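Local structure of signal recognition particle 19 kDa protein (Pyrococcus furiosus, 3DLV) at residues Asp12-Arg17 with Ala28-Arg33. The protein probably binds 7S RNA directly and mediates binding of SRP54 in the archaeal signal recognition particle, which targets nascent membrane proteins. Residues are numbered along the deposited sequence; the frame is centred on the assembly and turned at random.
Sequences DSRLSR and AVESPR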
loop_
_atom_site.group_PDB
_atom_site.type_symbol
_atom_site.label_atom_id
_atom_site.label_comp_id
_atom_site.label_asym_id
_atom_site.label_seq_id
_atom_site.Cartn_x
_atom_site.Cartn_y
_atom_site.Cartn_z
ATOM N N ASP A 12 -0.309 0.973 -6.436
ATOM C CA ASP A 12 0.959 1.443 -6.978
ATOM C C ASP A 12 0.733 2.232 -8.269
ATOM O O ASP A 12 0.283 1.679 -9.284
ATOM C CB ASP A 12 1.895 0.253 -7.216
ATOM C CG ASP A 12 3.306 0.676 -7.615
ATOM O OD1 ASP A 12 3.530 1.877 -7.890
ATOM O OD2 ASP A 12 4.194 -0.200 -7.652
ATOM N N SER A 13 1.047 3.527 -8.220
ATOM C CA SER A 13 0.757 4.443 -9.320
ATOM C C SER A 13 1.634 4.194 -10.538
ATOM O O SER A 13 1.352 4.705 -11.621
ATOM C CB SER A 13 0.903 5.901 -8.865
ATOM O OG SER A 13 2.205 6.147 -8.368
ATOM N N ARG A 14 2.688 3.403 -10.363
ATOM C CA ARG A 14 3.566 3.063 -11.471
ATOM C C ARG A 14 2.909 2.060 -12.401
ATOM O O ARG A 14 3.334 1.912 -13.543
ATOM C CB ARG A 14 4.871 2.453 -10.966
ATOM C CG ARG A 14 5.622 3.300 -9.966
ATOM C CD ARG A 14 6.380 2.400 -9.013
ATOM N NE ARG A 14 7.107 1.354 -9.721
ATOM C CZ ARG A 14 7.327 0.137 -9.234
ATOM N NH1 ARG A 14 6.862 -0.195 -8.039
ATOM N NH2 ARG A 14 8.002 -0.753 -9.951
ATOM N N LEU A 15 1.888 1.363 -11.906
ATOM C CA LEU A 15 1.295 0.249 -12.640
ATOM C C LEU A 15 0.018 0.599 -13.374
ATOM O O LEU A 15 -0.693 1.531 -13.008
ATOM C CB LEU A 15 0.999 -0.915 -11.690
ATOM C CG LEU A 15 2.212 -1.483 -10.960
ATOM C CD1 LEU A 15 1.797 -2.645 -10.058
ATOM C CD2 LEU A 15 3.275 -1.912 -11.957
ATOM N N SER A 16 -0.279 -0.196 -14.398
ATOM C CA SER A 16 -1.543 -0.112 -15.116
ATOM C C SER A 16 -2.591 -0.927 -14.371
ATOM O O SER A 16 -2.245 -1.717 -13.496
ATOM C CB SER A 16 -1.375 -0.668 -16.525
ATOM O OG SER A 16 -1.052 -2.052 -16.483
ATOM N N ARG A 17 -3.864 -0.734 -14.714
ATOM C CA ARG A 17 -4.935 -1.502 -14.086
ATOM C C ARG A 17 -4.830 -2.975 -14.463
ATOM O O ARG A 17 -5.053 -3.853 -13.630
ATOM C CB ARG A 17 -6.310 -0.926 -14.438
ATOM C CG ARG A 17 -6.481 0.529 -14.005
ATOM C CD ARG A 17 -7.935 0.981 -14.048
ATOM N NE ARG A 17 -8.737 0.325 -13.017
ATOM C CZ ARG A 17 -8.987 0.839 -11.816
ATOM N NH1 ARG A 17 -8.502 2.028 -11.484
ATOM N NH2 ARG A 17 -9.725 0.164 -10.946
ATOM N N ALA A 28 -3.189 6.834 -6.053
ATOM C CA ALA A 28 -2.120 5.845 -5.907
ATOM C C ALA A 28 -0.743 6.475 -5.662
ATOM O O ALA A 28 -0.468 7.598 -6.088
ATOM C CB ALA A 28 -2.082 4.932 -7.134
ATOM N N VAL A 29 0.128 5.739 -4.979
ATOM C CA VAL A 29 1.483 6.219 -4.718
ATOM C C VAL A 29 2.517 5.346 -5.425
ATOM O O VAL A 29 2.276 4.164 -5.697
ATOM C CB VAL A 29 1.803 6.264 -3.205
ATOM C CG1 VAL A 29 0.977 7.341 -2.502
ATOM C CG2 VAL A 29 1.568 4.901 -2.571
ATOM N N GLU A 30 3.670 5.936 -5.722
ATOM C CA GLU A 30 4.743 5.205 -6.385
ATOM C C GLU A 30 5.453 4.231 -5.444
ATOM O O GLU A 30 5.894 4.612 -4.359
ATOM C CB GLU A 30 5.759 6.182 -6.979
ATOM C CG GLU A 30 6.957 5.489 -7.603
ATOM C CD GLU A 30 7.930 6.453 -8.240
ATOM O OE1 GLU A 30 7.681 7.676 -8.184
ATOM O OE2 GLU A 30 8.946 5.984 -8.794
ATOM N N SER A 31 5.569 2.980 -5.880
ATOM C CA SER A 31 6.269 1.924 -5.137
ATOM C C SER A 31 5.912 1.841 -3.653
ATOM O O SER A 31 6.773 2.052 -2.799
ATOM C CB SER A 31 7.793 2.075 -5.276
ATOM O OG SER A 31 8.221 1.854 -6.608
ATOM N N PRO A 32 4.649 1.516 -3.335
ATOM C CA PRO A 32 4.279 1.371 -1.920
ATOM C C PRO A 32 5.015 0.184 -1.301
ATOM O O PRO A 32 4.952 -0.921 -1.840
ATOM C CB PRO A 32 2.771 1.076 -1.962
ATOM C CG PRO A 32 2.343 1.227 -3.402
ATOM C CD PRO A 32 3.562 1.137 -4.253
ATOM N N ARG A 33 5.700 0.403 -0.185
ATOM C CA ARG A 33 6.408 -0.689 0.480
ATOM C C ARG A 33 5.503 -1.371 1.499
ATOM O O ARG A 33 4.608 -0.743 2.054
ATOM C CB ARG A 33 7.657 -0.162 1.182
ATOM C CG ARG A 33 8.746 0.350 0.254
ATOM C CD ARG A 33 9.611 1.345 0.999
ATOM N NE ARG A 33 9.642 1.030 2.424
ATOM C CZ ARG A 33 9.916 1.907 3.383
ATOM N NH1 ARG A 33 10.187 3.168 3.073
ATOM N NH2 ARG A 33 9.913 1.522 4.652
#
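A single carboxylate oxygen, Asp12 OD1, takes two backbone N-H groups from opposite faces of its plane: Ser31 N comes across the contact at 3.1 Å from OD1, and Arg14 N lies 3.0 Å from the same atom. The second bond makes an Asx turn, set at the start of a type I beta turn from Asp12 to Leu15. Both segments belong to the long loop between strand 3-6 and helix 34-43, and a single beta bridge pairs Asp12 with Val29. In that bridge Ser13 N gives a nearly straight bond (167°) to Val29 O, 2.9 Å away, and the Val29 backbone is also hydrogen-bonded to Leu11. With CG anti to the backbone N (chi1 -173°), the Asp12 side chain crosses Pro32 at about a right angle, Asp12 CG 3.4 Å from Pro32 CD. Its other oxygen, OD2, forms a salt bridge with Arg14 NH1 at 2.7 Å. An alanine in place of Asp12 would probably leave Ser31 N and Arg14 N without their shared acceptor, and the Arg14 guanidinium without its salt-bridge partner. Behind the bridge, the Val29 side chain points away, onto Ile92 and Arg93 of helix 81-100, and Arg96 of that helix hydrogen-bonds Glu30 O. The bent Arg14 chain crosses Glu30 at about a right angle, Arg14 CD 3.4 Å from Glu30 CG, and Ser31 OG sits over one face of the Arg14 guanidinium.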